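Local coordinates for YfkN protein (PDB 3GVE) that belongs to the calcineurin-like phosphoesterase family and binds a manganese and a magnesium ion side by side in its metal centre, at residues I66-V76 with N112-T121; P91-L99 with N321-T331. All blocks are in the same frame, centred on the assembly; numbering follows the deposited sequence.

Interaction 1 of 2, residues I66-V76 with N112-T121; sequences IQGNPLGEYAV and NYGLDFLDGT
V76 lies between the rings of Y113 and F117 in this part of the calcineurin-like phosphoesterase fold, where the start of helix 70-85 meets the turn leading into helix 115-123. Its CG1 centres over Y113, 3.8 Å from the ring centroid and 7° off the normal, and CG2 makes the matching CH-pi contact over the centre of F117 while also touching Y113 CG at 3.7 Å. This split follows from chi1 (74°): CG2 stands anti to the backbone N, CG1 between N and the carbonyl carbon. On the other face of F117, offset toward the rim, is T121 OG1, which donates to F117 O one turn back. I66 closes the far end, its CG2 meeting T121 CG2 tip to tip at 4.1 Å. The amides of Q67 and N112 are turned 69° apart and do not hydrogen-bond to each other; N112 OD1 hydrogen-bonds with ND1 of H109, which follows the magnesium ligand N108 in sequence, and Q67 O with ND1 of the manganese ligand H21. One water lies 2.7 Å from Y113 OH and donates to Q67 OE1; a second, in the plane of the ring, lies 2.8 Å from Y113 OH, accepts from G68 N and donates to N69 O.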
ATOM      1  N   ILE A  66      13.434  -2.006  -4.910  1.00  8.83           N
ATOM      2  CA  ILE A  66      13.990  -0.662  -4.878  1.00  9.29           C
ATOM      3  C   ILE A  66      12.971   0.468  -4.916  1.00  9.82           C
ATOM      4  O   ILE A  66      13.342   1.631  -4.846  1.00 11.24           O
ATOM      5  CB  ILE A  66      15.012  -0.461  -6.027  1.00 10.04           C
ATOM      6  CG1 ILE A  66      14.301  -0.394  -7.390  1.00 10.41           C
ATOM      7  CG2 ILE A  66      16.083  -1.545  -5.983  1.00 11.51           C
ATOM      8  CD1 ILE A  66      15.231  -0.088  -8.564  1.00 11.69           C
ATOM      9  N   GLN A  67      11.697   0.128  -5.030  1.00  9.51           N
ATOM     10  CA  GLN A  67      10.631   1.113  -5.182  1.00  9.87           C
ATOM     11  C   GLN A  67       9.490   0.819  -4.228  1.00 10.03           C
ATOM     12  O   GLN A  67       9.210  -0.321  -3.927  1.00 10.74           O
ATOM     13  CB  GLN A  67      10.101   1.056  -6.617  1.00 11.04           C
ATOM     14  CG  GLN A  67       9.114   2.171  -6.969  1.00 12.02           C
ATOM     15  CD  GLN A  67       7.670   1.919  -6.523  1.00 12.36           C
ATOM     16  OE1 GLN A  67       6.883   2.854  -6.406  1.00 15.90           O
ATOM     17  NE2 GLN A  67       7.324   0.686  -6.312  1.00 11.68           N
ATOM     18  N   GLY A  68       8.833   1.868  -3.763  1.00 10.05           N
ATOM     19  CA  GLY A  68       7.590   1.714  -3.030  1.00 11.72           C
ATOM     20  C   GLY A  68       7.329   2.715  -1.923  1.00 12.35           C
ATOM     21  O   GLY A  68       6.199   2.963  -1.561  1.00 14.55           O
ATOM     22  N   ASN A  69       8.394   3.279  -1.372  1.00 11.57           N
ATOM     23  CA  ASN A  69       8.268   4.248  -0.279  1.00 11.75           C
ATOM     24  C   ASN A  69       9.153   5.477  -0.513  1.00 12.01           C
ATOM     25  O   ASN A  69       9.815   5.550  -1.515  1.00 12.03           O
ATOM     26  CB  ASN A  69       8.472   3.586   1.096  1.00 11.97           C
ATOM     27  CG  ASN A  69       9.920   3.192   1.384  1.00 11.19           C
ATOM     28  OD1 ASN A  69      10.199   2.474   2.340  1.00 13.58           O
ATOM     29  ND2 ASN A  69      10.827   3.685   0.596  1.00 10.20           N
ATOM     30  N   PRO A  70       9.161   6.445   0.400  1.00 12.07           N
ATOM     31  CA  PRO A  70       9.968   7.652   0.171  1.00 11.91           C
ATOM     32  C   PRO A  70      11.487   7.436   0.157  1.00 11.46           C
ATOM     33  O   PRO A  70      12.173   8.253  -0.403  1.00 12.19           O
ATOM     34  CB  PRO A  70       9.532   8.579   1.316  1.00 12.86           C
ATOM     35  CG  PRO A  70       8.111   8.200   1.523  1.00 13.15           C
ATOM     36  CD  PRO A  70       8.104   6.694   1.398  1.00 13.10           C
ATOM     37  N   LEU A  71      11.987   6.351   0.734  1.00 11.06           N
ATOM     38  CA  LEU A  71      13.415   6.053   0.647  1.00 10.70           C
ATOM     39  C   LEU A  71      13.799   5.711  -0.795  1.00 10.24           C
ATOM     40  O   LEU A  71      14.808   6.167  -1.289  1.00 11.00           O
ATOM     41  CB  LEU A  71      13.810   4.934   1.617  1.00 10.66           C
ATOM     42  CG  LEU A  71      15.312   4.649   1.645  1.00 11.65           C
ATOM     43  CD1 LEU A  71      15.798   4.298   3.049  1.00 12.27           C
ATOM     44  CD2 LEU A  71      15.722   3.596   0.631  1.00 12.10           C
ATOM     45  N   GLY A  72      12.956   4.943  -1.472  1.00 10.11           N
ATOM     46  CA  GLY A  72      13.170   4.653  -2.877  1.00 10.48           C
ATOM     47  C   GLY A  72      13.094   5.910  -3.728  1.00 10.72           C
ATOM     48  O   GLY A  72      13.842   6.066  -4.676  1.00 10.95           O
ATOM     49  N   GLU A  73      12.167   6.799  -3.376  1.00 10.33           N
ATOM     50  CA  GLU A  73      12.016   8.096  -4.055  1.00 11.97           C
ATOM     51  C   GLU A  73      13.244   8.969  -3.829  1.00 11.90           C
ATOM     52  O   GLU A  73      13.732   9.607  -4.728  1.00 12.37           O
ATOM     53  CB  GLU A  73      10.824   8.864  -3.493  1.00 14.63           C
ATOM     54  CG  GLU A  73       9.498   8.372  -3.888  1.00 17.60           C
ATOM     55  CD  GLU A  73       8.386   9.065  -3.084  1.00 22.65           C
ATOM     56  OE1 GLU A  73       7.300   8.490  -3.025  1.00 24.53           O
ATOM     57  OE2 GLU A  73       8.605  10.157  -2.492  1.00 25.22           O
ATOM     58  N   TYR A  74      13.729   8.983  -2.599  1.00 11.59           N
ATOM     59  CA  TYR A  74      14.912   9.757  -2.278  1.00 11.38           C
ATOM     60  C   TYR A  74      16.085   9.342  -3.183  1.00 11.58           C
ATOM     61  O   TYR A  74      16.817  10.165  -3.703  1.00 12.65           O
ATOM     62  CB  TYR A  74      15.282   9.609  -0.786  1.00 12.05           C
ATOM     63  CG  TYR A  74      16.587  10.311  -0.487  1.00 13.28           C
ATOM     64  CD1 TYR A  74      16.612  11.671  -0.237  1.00 13.18           C
ATOM     65  CD2 TYR A  74      17.794   9.632  -0.536  1.00 15.95           C
ATOM     66  CE1 TYR A  74      17.782  12.324  -0.008  1.00 15.08           C
ATOM     67  CE2 TYR A  74      18.981  10.290  -0.310  1.00 17.23           C
ATOM     68  CZ  TYR A  74      18.966  11.630  -0.041  1.00 17.22           C
ATOM     69  OH  TYR A  74      20.144  12.304   0.184  1.00 19.46           O
ATOM     70  N   ALA A  75      16.256   8.041  -3.384  1.00 12.02           N
ATOM     71  CA  ALA A  75      17.370   7.563  -4.167  1.00 12.81           C
ATOM     72  C   ALA A  75      17.329   8.029  -5.623  1.00 12.04           C
ATOM     73  O   ALA A  75      18.298   8.531  -6.159  1.00 13.16           O
ATOM     74  CB  ALA A  75      17.479   6.076  -4.077  1.00 13.34           C
ATOM     75  N   VAL A  76      16.165   7.871  -6.232  1.00 11.77           N
ATOM     76  CA  VAL A  76      16.025   8.282  -7.613  1.00 12.60           C
ATOM     77  C   VAL A  76      16.107   9.810  -7.777  1.00 13.57           C
ATOM     78  O   VAL A  76      16.666  10.283  -8.736  1.00 15.95           O
ATOM     79  CB  VAL A  76      14.778   7.633  -8.282  1.00 14.34           C
ATOM     80  CG1 VAL A  76      13.486   8.267  -7.816  1.00 15.80           C
ATOM     81  CG2 VAL A  76      14.890   7.672  -9.785  1.00 15.30           C
ATOM     82  N   ASN A 112       9.901   1.127 -12.758  1.00  9.76           N
ATOM     83  CA  ASN A 112       9.119   2.358 -12.569  1.00 10.26           C
ATOM     84  C   ASN A 112       9.926   3.641 -12.797  1.00 11.29           C
ATOM     85  O   ASN A 112       9.369   4.665 -13.123  1.00 12.52           O
ATOM     86  CB  ASN A 112       8.539   2.452 -11.143  1.00 10.57           C
ATOM     87  CG  ASN A 112       7.417   1.460 -10.835  1.00 10.54           C
ATOM     88  OD1 ASN A 112       6.974   1.435  -9.709  1.00 11.50           O
ATOM     89  ND2 ASN A 112       6.963   0.680 -11.797  1.00 11.05           N
ATOM     90  N   TYR A 113      11.234   3.579 -12.602  1.00 11.26           N
ATOM     91  CA  TYR A 113      12.082   4.767 -12.707  1.00 12.00           C
ATOM     92  C   TYR A 113      12.902   4.783 -13.997  1.00 11.45           C
ATOM     93  O   TYR A 113      13.811   5.587 -14.151  1.00 12.42           O
ATOM     94  CB  TYR A 113      12.989   4.864 -11.479  1.00 12.69           C
ATOM     95  CG  TYR A 113      12.233   5.080 -10.183  1.00 13.85           C
ATOM     96  CD1 TYR A 113      11.111   5.883 -10.148  1.00 15.84           C
ATOM     97  CD2 TYR A 113      12.642   4.495  -9.013  1.00 15.61           C
ATOM     98  CE1 TYR A 113      10.416   6.085  -8.987  1.00 16.75           C
ATOM     99  CE2 TYR A 113      11.940   4.702  -7.830  1.00 15.56           C
ATOM    100  CZ  TYR A 113      10.839   5.505  -7.830  1.00 16.71           C
ATOM    101  OH  TYR A 113      10.155   5.707  -6.665  1.00 18.19           O
ATOM    102  N   GLY A 114      12.556   3.894 -14.920  1.00 11.13           N
ATOM    103  CA  GLY A 114      13.197   3.868 -16.224  1.00 11.28           C
ATOM    104  C   GLY A 114      14.327   2.865 -16.333  1.00 10.08           C
ATOM    105  O   GLY A 114      14.866   2.422 -15.351  1.00 10.34           O
ATOM    106  N   LEU A 115      14.688   2.524 -17.558  1.00 10.25           N
ATOM    107  CA  LEU A 115      15.697   1.511 -17.831  1.00 10.64           C
ATOM    108  C   LEU A 115      17.111   1.936 -17.410  1.00 10.88           C
ATOM    109  O   LEU A 115      17.877   1.122 -16.957  1.00 10.72           O
ATOM    110  CB  LEU A 115      15.685   1.131 -19.314  1.00 10.89           C
ATOM    111  CG  LEU A 115      14.445   0.338 -19.783  1.00 11.55           C
ATOM    112  CD1 LEU A 115      14.355   0.306 -21.311  1.00 12.59           C
ATOM    113  CD2 LEU A 115      14.465  -1.099 -19.245  1.00 11.83           C
ATOM    114  N   ASP A 116      17.442   3.211 -17.570  1.00 12.17           N
ATOM    115  CA  ASP A 116      18.798   3.646 -17.249  1.00 12.44           C
ATOM    116  C   ASP A 116      19.067   3.569 -15.746  1.00 11.11           C
ATOM    117  O   ASP A 116      20.099   3.089 -15.333  1.00 11.61           O
ATOM    118  CB  ASP A 116      19.084   5.060 -17.766  1.00 13.96           C
ATOM    119  CG  ASP A 116      19.165   5.138 -19.281  1.00 17.87           C
ATOM    120  OD1 ASP A 116      19.333   4.112 -19.951  1.00 19.12           O
ATOM    121  OD2 ASP A 116      19.058   6.260 -19.780  1.00 20.68           O
ATOM    122  N   PHE A 117      18.108   4.030 -14.942  1.00 10.68           N
ATOM    123  CA  PHE A 117      18.252   3.982 -13.499  1.00 10.19           C
ATOM    124  C   PHE A 117      18.357   2.542 -13.022  1.00  9.98           C
ATOM    125  O   PHE A 117      19.145   2.237 -12.161  1.00 10.11           O
ATOM    126  CB  PHE A 117      17.101   4.706 -12.812  1.00 10.40           C
ATOM    127  CG  PHE A 117      17.245   4.775 -11.320  1.00 10.33           C
ATOM    128  CD1 PHE A 117      18.132   5.666 -10.728  1.00 11.31           C
ATOM    129  CD2 PHE A 117      16.504   3.947 -10.506  1.00 10.61           C
ATOM    130  CE1 PHE A 117      18.259   5.734  -9.354  1.00 11.92           C
ATOM    131  CE2 PHE A 117      16.630   4.033  -9.143  1.00 11.12           C
ATOM    132  CZ  PHE A 117      17.509   4.927  -8.569  1.00 11.85           C
ATOM    133  N   LEU A 118      17.593   1.652 -13.631  1.00  9.83           N
ATOM    134  CA  LEU A 118      17.665   0.250 -13.264  1.00  9.02           C
ATOM    135  C   LEU A 118      19.042  -0.345 -13.593  1.00  9.39           C
ATOM    136  O   LEU A 118      19.602  -1.071 -12.809  1.00  9.46           O
ATOM    137  CB  LEU A 118      16.545  -0.556 -13.946  1.00 10.44           C
ATOM    138  CG  LEU A 118      16.493  -2.050 -13.609  1.00  9.69           C
ATOM    139  CD1 LEU A 118      16.472  -2.261 -12.095  1.00  9.88           C
ATOM    140  CD2 LEU A 118      15.274  -2.702 -14.264  1.00 11.21           C
ATOM    141  N   ASP A 119      19.559  -0.039 -14.782  1.00  9.78           N
ATOM    142  CA  ASP A 119      20.893  -0.499 -15.159  1.00 10.63           C
ATOM    143  C   ASP A 119      21.917   0.024 -14.147  1.00 10.04           C
ATOM    144  O   ASP A 119      22.781  -0.701 -13.725  1.00  9.99           O
ATOM    145  CB  ASP A 119      21.278  -0.034 -16.567  1.00 10.92           C
ATOM    146  CG  ASP A 119      20.612  -0.848 -17.675  1.00 11.88           C
ATOM    147  OD1 ASP A 119      20.197  -1.996 -17.462  1.00 12.49           O
ATOM    148  OD2 ASP A 119      20.531  -0.301 -18.779  1.00 13.00           O
ATOM    149  N   GLY A 120      21.799   1.283 -13.766  1.00 10.81           N
ATOM    150  CA  GLY A 120      22.726   1.872 -12.814  1.00 10.90           C
ATOM    151  C   GLY A 120      22.637   1.206 -11.456  1.00 10.49           C
ATOM    152  O   GLY A 120      23.624   0.974 -10.804  1.00 10.94           O
ATOM    153  N   THR A 121      21.417   0.889 -11.044  1.00  9.81           N
ATOM    154  CA  THR A 121      21.167   0.221  -9.759  1.00 10.01           C
ATOM    155  C   THR A 121      21.849  -1.142  -9.711  1.00  9.39           C
ATOM    156  O   THR A 121      22.492  -1.479  -8.745  1.00  9.39           O
ATOM    157  CB  THR A 121      19.647   0.070  -9.504  1.00 10.86           C
ATOM    158  OG1 THR A 121      19.073   1.356  -9.317  1.00 11.12           O
ATOM    159  CG2 THR A 121      19.368  -0.767  -8.259  1.00 10.63           C
TER
HETATM  160  O   HOH W   1       7.503   5.719  -7.118  1.00 38.35           O
HETATM  161  O   HOH W   2      10.009   4.398  -4.182  1.00 15.80           O

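Interaction 2 of 2, residues P91-L99 with N321-T331; sequences PIISVMNAL and NETVTNTIQQT
V95 packs against V324 and I328 where two nearly antiparallel helices, 91-98 and the C-terminal 322-340, lie side by side; the axes of 91-98 and 322-331 come within 9.0 Å, at an angle of 160°. The apolar contacts run along the pair: V95 CG2 meets I328 CD1 at 3.8 Å, V95 CG1 faces V324 CG2, and L99 CD1 reaches the same V324 methyl at 3.9 Å. V95 can serve two neighbours because CG1 is anti to its backbone N (chi1 174°) and CG2 anti to its carbonyl carbon. Smaller residues let the backbones come close along one flank, where A98 CB touches both T323 CG2 and T327 OG1, and T327 CG2 lies against S94 O. At the start of helix 91-98 the P91 ring crosses T331 at about a right angle, P91 CB 3.3 Å from T331 OG1.

No direct hydrogen bond spans the pair; a water donates to P91 O and to T327 O, bridging the two backbones. Within helix 322-340, N321 is the N-cap: its OD1 accepts from V324 N on a lone pair in the carbonyl plane and, weakly, from T323 N, while N321 ND2 bonds to Q45 of helix 40-53. The T327 hydroxyl reaches back one turn on its own helix, OG1 donating to T323 O at 2.6 Å.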
ATOM      1  N   PRO A  91      21.594   3.019  -2.381  1.00 10.61           N
ATOM      2  CA  PRO A  91      21.614   2.716  -0.941  1.00 10.44           C
ATOM      3  C   PRO A  91      20.907   1.405  -0.569  1.00 10.10           C
ATOM      4  O   PRO A  91      21.343   0.737   0.337  1.00 10.43           O
ATOM      5  CB  PRO A  91      20.901   3.924  -0.328  1.00 12.62           C
ATOM      6  CG  PRO A  91      21.236   5.015  -1.239  1.00 14.21           C
ATOM      7  CD  PRO A  91      21.173   4.411  -2.618  1.00 12.38           C
ATOM      8  N   ILE A  92      19.844   1.041  -1.277  1.00  9.57           N
ATOM      9  CA  ILE A  92      19.197  -0.242  -1.013  1.00  9.52           C
ATOM     10  C   ILE A  92      20.139  -1.408  -1.374  1.00  8.91           C
ATOM     11  O   ILE A  92      20.277  -2.371  -0.634  1.00  9.58           O
ATOM     12  CB  ILE A  92      17.856  -0.349  -1.743  1.00 10.12           C
ATOM     13  CG1 ILE A  92      16.853   0.602  -1.082  1.00 10.34           C
ATOM     14  CG2 ILE A  92      17.355  -1.793  -1.735  1.00 11.15           C
ATOM     15  CD1 ILE A  92      15.541   0.722  -1.824  1.00 11.29           C
ATOM     16  N   ILE A  93      20.791  -1.289  -2.520  1.00  9.06           N
ATOM     17  CA  ILE A  93      21.791  -2.262  -2.933  1.00  8.53           C
ATOM     18  C   ILE A  93      22.963  -2.344  -1.937  1.00  8.81           C
ATOM     19  O   ILE A  93      23.457  -3.419  -1.671  1.00  9.71           O
ATOM     20  CB  ILE A  93      22.274  -1.997  -4.381  1.00  9.06           C
ATOM     21  CG1 ILE A  93      21.092  -2.120  -5.372  1.00 10.39           C
ATOM     22  CG2 ILE A  93      23.433  -2.946  -4.769  1.00 10.11           C
ATOM     23  CD1 ILE A  93      20.406  -3.515  -5.389  1.00 11.35           C
ATOM     24  N   SER A  94      23.384  -1.214  -1.371  1.00  9.67           N
ATOM     25  CA  SER A  94      24.412  -1.269  -0.283  1.00 10.18           C
ATOM     26  C   SER A  94      23.991  -2.133   0.865  1.00  8.56           C
ATOM     27  O   SER A  94      24.828  -2.844   1.425  1.00  9.88           O
ATOM     28  CB  SER A  94      24.744   0.112   0.231  1.00 12.47           C
ATOM     29  OG  SER A  94      25.174   0.970  -0.812  1.00 15.57           O
ATOM     30  N   VAL A  95      22.712  -2.082   1.236  1.00  8.92           N
ATOM     31  CA  VAL A  95      22.222  -2.969   2.309  1.00  8.73           C
ATOM     32  C   VAL A  95      22.314  -4.448   1.912  1.00  8.25           C
ATOM     33  O   VAL A  95      22.750  -5.311   2.653  1.00  9.25           O
ATOM     34  CB  VAL A  95      20.759  -2.624   2.716  1.00  9.26           C
ATOM     35  CG1 VAL A  95      20.216  -3.601   3.693  1.00 10.21           C
ATOM     36  CG2 VAL A  95      20.729  -1.195   3.347  1.00  9.98           C
HETATM   37  N   MSE A  96      21.885  -4.740   0.686  1.00  8.87           N
HETATM   38  CA  MSE A  96      21.913  -6.112   0.152  1.00  8.24           C
HETATM   39  C   MSE A  96      23.352  -6.672   0.075  1.00  8.51           C
HETATM   40  O   MSE A  96      23.599  -7.821   0.336  1.00  9.38           O
HETATM   41  CB  MSE A  96      21.246  -6.197  -1.238  1.00  8.99           C
HETATM   42  CG  MSE A  96      19.865  -5.526  -1.350  1.00  9.68           C
HETATM   43 SE   MSE A  96      18.561  -5.980   0.035  0.75 11.79          SE
HETATM   44  CE  MSE A  96      17.764  -7.574  -0.796  1.00 11.02           C
ATOM     45  N   ASN A  97      24.294  -5.794  -0.245  1.00  8.72           N
ATOM     46  CA  ASN A  97      25.705  -6.103  -0.345  1.00  9.29           C
ATOM     47  C   ASN A  97      26.210  -6.437   1.074  1.00  9.32           C
ATOM     48  O   ASN A  97      26.922  -7.397   1.310  1.00 10.34           O
ATOM     49  CB  ASN A  97      26.511  -4.945  -0.932  1.00  9.81           C
ATOM     50  CG  ASN A  97      26.368  -4.842  -2.466  1.00 10.23           C
ATOM     51  OD1 ASN A  97      25.871  -5.760  -3.128  1.00 10.21           O
ATOM     52  ND2 ASN A  97      26.841  -3.747  -2.999  1.00 10.60           N
ATOM     53  N   ALA A  98      25.800  -5.607   2.028  1.00  9.68           N
ATOM     54  CA  ALA A  98      26.225  -5.770   3.419  1.00 10.30           C
ATOM     55  C   ALA A  98      25.692  -7.066   4.025  1.00 10.61           C
ATOM     56  O   ALA A  98      26.346  -7.673   4.840  1.00 11.39           O
ATOM     57  CB  ALA A  98      25.814  -4.566   4.258  1.00 10.86           C
ATOM     58  N   LEU A  99      24.500  -7.479   3.613  1.00  9.80           N
ATOM     59  CA  LEU A  99      23.887  -8.738   4.061  1.00 10.25           C
ATOM     60  C   LEU A  99      24.374  -9.942   3.246  1.00 10.38           C
ATOM     61  O   LEU A  99      23.976 -11.071   3.490  1.00 10.80           O
ATOM     62  CB  LEU A  99      22.362  -8.649   3.970  1.00 10.30           C
ATOM     63  CG  LEU A  99      21.662  -7.705   4.949  1.00 10.89           C
ATOM     64  CD1 LEU A  99      20.169  -7.638   4.685  1.00 11.59           C
ATOM     65  CD2 LEU A  99      21.926  -8.168   6.384  1.00 11.67           C
ATOM     66  N   ASN A 321      18.364  -5.256  13.158  1.00 13.93           N
ATOM     67  CA  ASN A 321      19.667  -5.805  12.794  1.00 13.77           C
ATOM     68  C   ASN A 321      20.649  -4.647  12.608  1.00 14.14           C
ATOM     69  O   ASN A 321      20.394  -3.694  11.850  1.00 14.89           O
ATOM     70  CB  ASN A 321      19.550  -6.526  11.445  1.00 14.29           C
ATOM     71  CG  ASN A 321      20.871  -7.097  10.968  1.00 15.62           C
ATOM     72  OD1 ASN A 321      21.612  -6.453  10.235  1.00 15.96           O
ATOM     73  ND2 ASN A 321      21.139  -8.315  11.401  1.00 16.59           N
ATOM     74  N   GLU A 322      21.790  -4.712  13.274  0.50 14.86           N
ATOM     75  CA  GLU A 322      22.766  -3.628  13.201  0.50 16.20           C
ATOM     76  C   GLU A 322      23.393  -3.419  11.817  0.50 15.78           C
ATOM     77  O   GLU A 322      23.737  -2.309  11.488  0.50 16.17           O
ATOM     78  CB  GLU A 322      23.877  -3.801  14.251  0.50 20.35           C
ATOM     79  CG  GLU A 322      23.379  -3.775  15.678  0.50 26.32           C
ATOM     80  CD  GLU A 322      24.489  -3.969  16.705  0.50 31.69           C
ATOM     81  OE1 GLU A 322      25.662  -4.118  16.320  0.50 33.70           O
ATOM     82  OE2 GLU A 322      24.157  -3.960  17.907  0.50 34.00           O
ATOM     83  N   THR A 323      23.550  -4.479  11.026  1.00 15.37           N
ATOM     84  CA  THR A 323      24.222  -4.318   9.762  1.00 15.13           C
ATOM     85  C   THR A 323      23.305  -3.475   8.845  1.00 13.49           C
ATOM     86  O   THR A 323      23.770  -2.624   8.097  1.00 14.46           O
ATOM     87  CB  THR A 323      24.544  -5.669   9.110  1.00 16.74           C
ATOM     88  OG1 THR A 323      25.474  -6.376   9.940  1.00 18.41           O
ATOM     89  CG2 THR A 323      25.145  -5.567   7.668  1.00 16.86           C
ATOM     90  N   VAL A 324      22.006  -3.749   8.909  1.00 12.42           N
ATOM     91  CA  VAL A 324      21.049  -2.973   8.129  1.00 11.45           C
ATOM     92  C   VAL A 324      21.027  -1.527   8.590  1.00 11.56           C
ATOM     93  O   VAL A 324      21.170  -0.637   7.792  1.00 11.74           O
ATOM     94  CB  VAL A 324      19.626  -3.571   8.177  1.00 11.71           C
ATOM     95  CG1 VAL A 324      18.654  -2.657   7.440  1.00 12.36           C
ATOM     96  CG2 VAL A 324      19.641  -4.972   7.536  1.00 11.80           C
ATOM     97  N   THR A 325      20.856  -1.316   9.891  1.00 12.08           N
ATOM     98  CA  THR A 325      20.762   0.030  10.423  1.00 12.98           C
ATOM     99  C   THR A 325      22.002   0.848  10.115  1.00 13.05           C
ATOM    100  O   THR A 325      21.892   1.961   9.653  1.00 13.53           O
ATOM    101  CB  THR A 325      20.487   0.031  11.944  1.00 13.44           C
ATOM    102  OG1 THR A 325      19.286  -0.688  12.194  1.00 15.06           O
ATOM    103  CG2 THR A 325      20.320   1.439  12.463  1.00 15.42           C
ATOM    104  N   ASN A 326      23.174   0.281  10.370  1.00 13.63           N
ATOM    105  CA  ASN A 326      24.415   1.005  10.144  1.00 15.16           C
ATOM    106  C   ASN A 326      24.599   1.377   8.671  1.00 13.90           C
ATOM    107  O   ASN A 326      25.052   2.448   8.337  1.00 14.82           O
ATOM    108  CB  ASN A 326      25.624   0.188  10.625  1.00 19.09           C
ATOM    109  CG  ASN A 326      25.753   0.152  12.142  1.00 24.51           C
ATOM    110  OD1 ASN A 326      25.074   0.876  12.843  1.00 26.20           O
ATOM    111  ND2 ASN A 326      26.616  -0.708  12.637  1.00 26.70           N
ATOM    112  N   THR A 327      24.231   0.462   7.791  1.00 11.87           N
ATOM    113  CA  THR A 327      24.431   0.668   6.374  1.00 12.12           C
ATOM    114  C   THR A 327      23.497   1.737   5.809  1.00 11.54           C
ATOM    115  O   THR A 327      23.910   2.579   5.059  1.00 13.26           O
ATOM    116  CB  THR A 327      24.271  -0.664   5.615  1.00 11.85           C
ATOM    117  OG1 THR A 327      25.191  -1.611   6.158  1.00 13.34           O
ATOM    118  CG2 THR A 327      24.587  -0.490   4.147  1.00 12.98           C
ATOM    119  N   ILE A 328      22.238   1.696   6.209  1.00 11.16           N
ATOM    120  CA  ILE A 328      21.224   2.583   5.642  1.00 11.23           C
ATOM    121  C   ILE A 328      20.990   3.890   6.410  1.00 11.49           C
ATOM    122  O   ILE A 328      20.323   4.747   5.927  1.00 11.42           O
ATOM    123  CB  ILE A 328      19.865   1.830   5.505  1.00 11.08           C
ATOM    124  CG1 ILE A 328      18.980   2.489   4.443  1.00 11.05           C
ATOM    125  CG2 ILE A 328      19.158   1.746   6.865  1.00 11.20           C
ATOM    126  CD1 ILE A 328      19.536   2.384   3.021  1.00 11.99           C
ATOM    127  N   GLN A 329      21.541   4.014   7.609  1.00 12.67           N
ATOM    128  CA  GLN A 329      21.222   5.134   8.500  1.00 14.06           C
ATOM    129  C   GLN A 329      21.266   6.517   7.848  1.00 13.43           C
ATOM    130  O   GLN A 329      20.327   7.278   7.969  1.00 13.21           O
ATOM    131  CB  GLN A 329      22.142   5.130   9.721  1.00 16.50           C
ATOM    132  CG  GLN A 329      21.870   6.269  10.658  1.00 19.37           C
ATOM    133  CD  GLN A 329      22.381   5.969  12.026  1.00 22.79           C
ATOM    134  OE1 GLN A 329      21.879   5.110  12.702  1.00 23.12           O
ATOM    135  NE2 GLN A 329      23.414   6.677  12.427  1.00 25.29           N
ATOM    136  N   GLN A 330      22.360   6.829   7.169  1.00 13.25           N
ATOM    137  CA  GLN A 330      22.504   8.166   6.574  1.00 14.31           C
ATOM    138  C   GLN A 330      21.415   8.410   5.532  1.00 12.93           C
ATOM    139  O   GLN A 330      20.819   9.452   5.487  1.00 12.79           O
ATOM    140  CB  GLN A 330      23.888   8.386   5.959  1.00 16.95           C
ATOM    141  CG  GLN A 330      24.149   9.859   5.602  1.00 21.32           C
ATOM    142  CD  GLN A 330      23.861  10.793   6.780  1.00 24.52           C
ATOM    143  OE1 GLN A 330      24.484  10.677   7.824  1.00 26.59           O
ATOM    144  NE2 GLN A 330      22.883  11.683   6.623  1.00 24.53           N
ATOM    145  N   THR A 331      21.173   7.412   4.697  1.00 11.92           N
ATOM    146  CA  THR A 331      20.124   7.517   3.684  1.00 12.17           C
ATOM    147  C   THR A 331      18.744   7.677   4.324  1.00 12.40           C
ATOM    148  O   THR A 331      17.932   8.450   3.882  1.00 12.78           O
ATOM    149  CB  THR A 331      20.108   6.271   2.779  1.00 12.99           C
ATOM    150  OG1 THR A 331      21.376   6.135   2.138  1.00 14.30           O
ATOM    151  CG2 THR A 331      19.014   6.388   1.716  1.00 13.27           C
TER
HETATM  152  O   HOH W   3      22.624   2.392   2.347  1.00 29.09           O

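Interactions 1 and 2 alternate along the chain: 66-76, then 91-99, then 112-121, and finally 321-331 on the C-terminal helix. Their centres are about 16 Å apart, and they touch directly. Helix 91-98 follows helix 70-85 and packs against it, with L71 CD2 3.6 Å from I92 CG1, while L71 CD1 also meets I328 CG1 of helix 322-340. Helix 115-123 also reaches helix 91-98: T121 CG2 lies 3.6 Å from I93 CG1. Helices 70-85, 91-98 and 322-340 thus pack together, which brings the C-terminal helix against the other two, and helix 115-123 joins them through 70-85 and 91-98. The loop at 66-69 leads from these helices toward the metal centre, where D64 is a ligand of both ions.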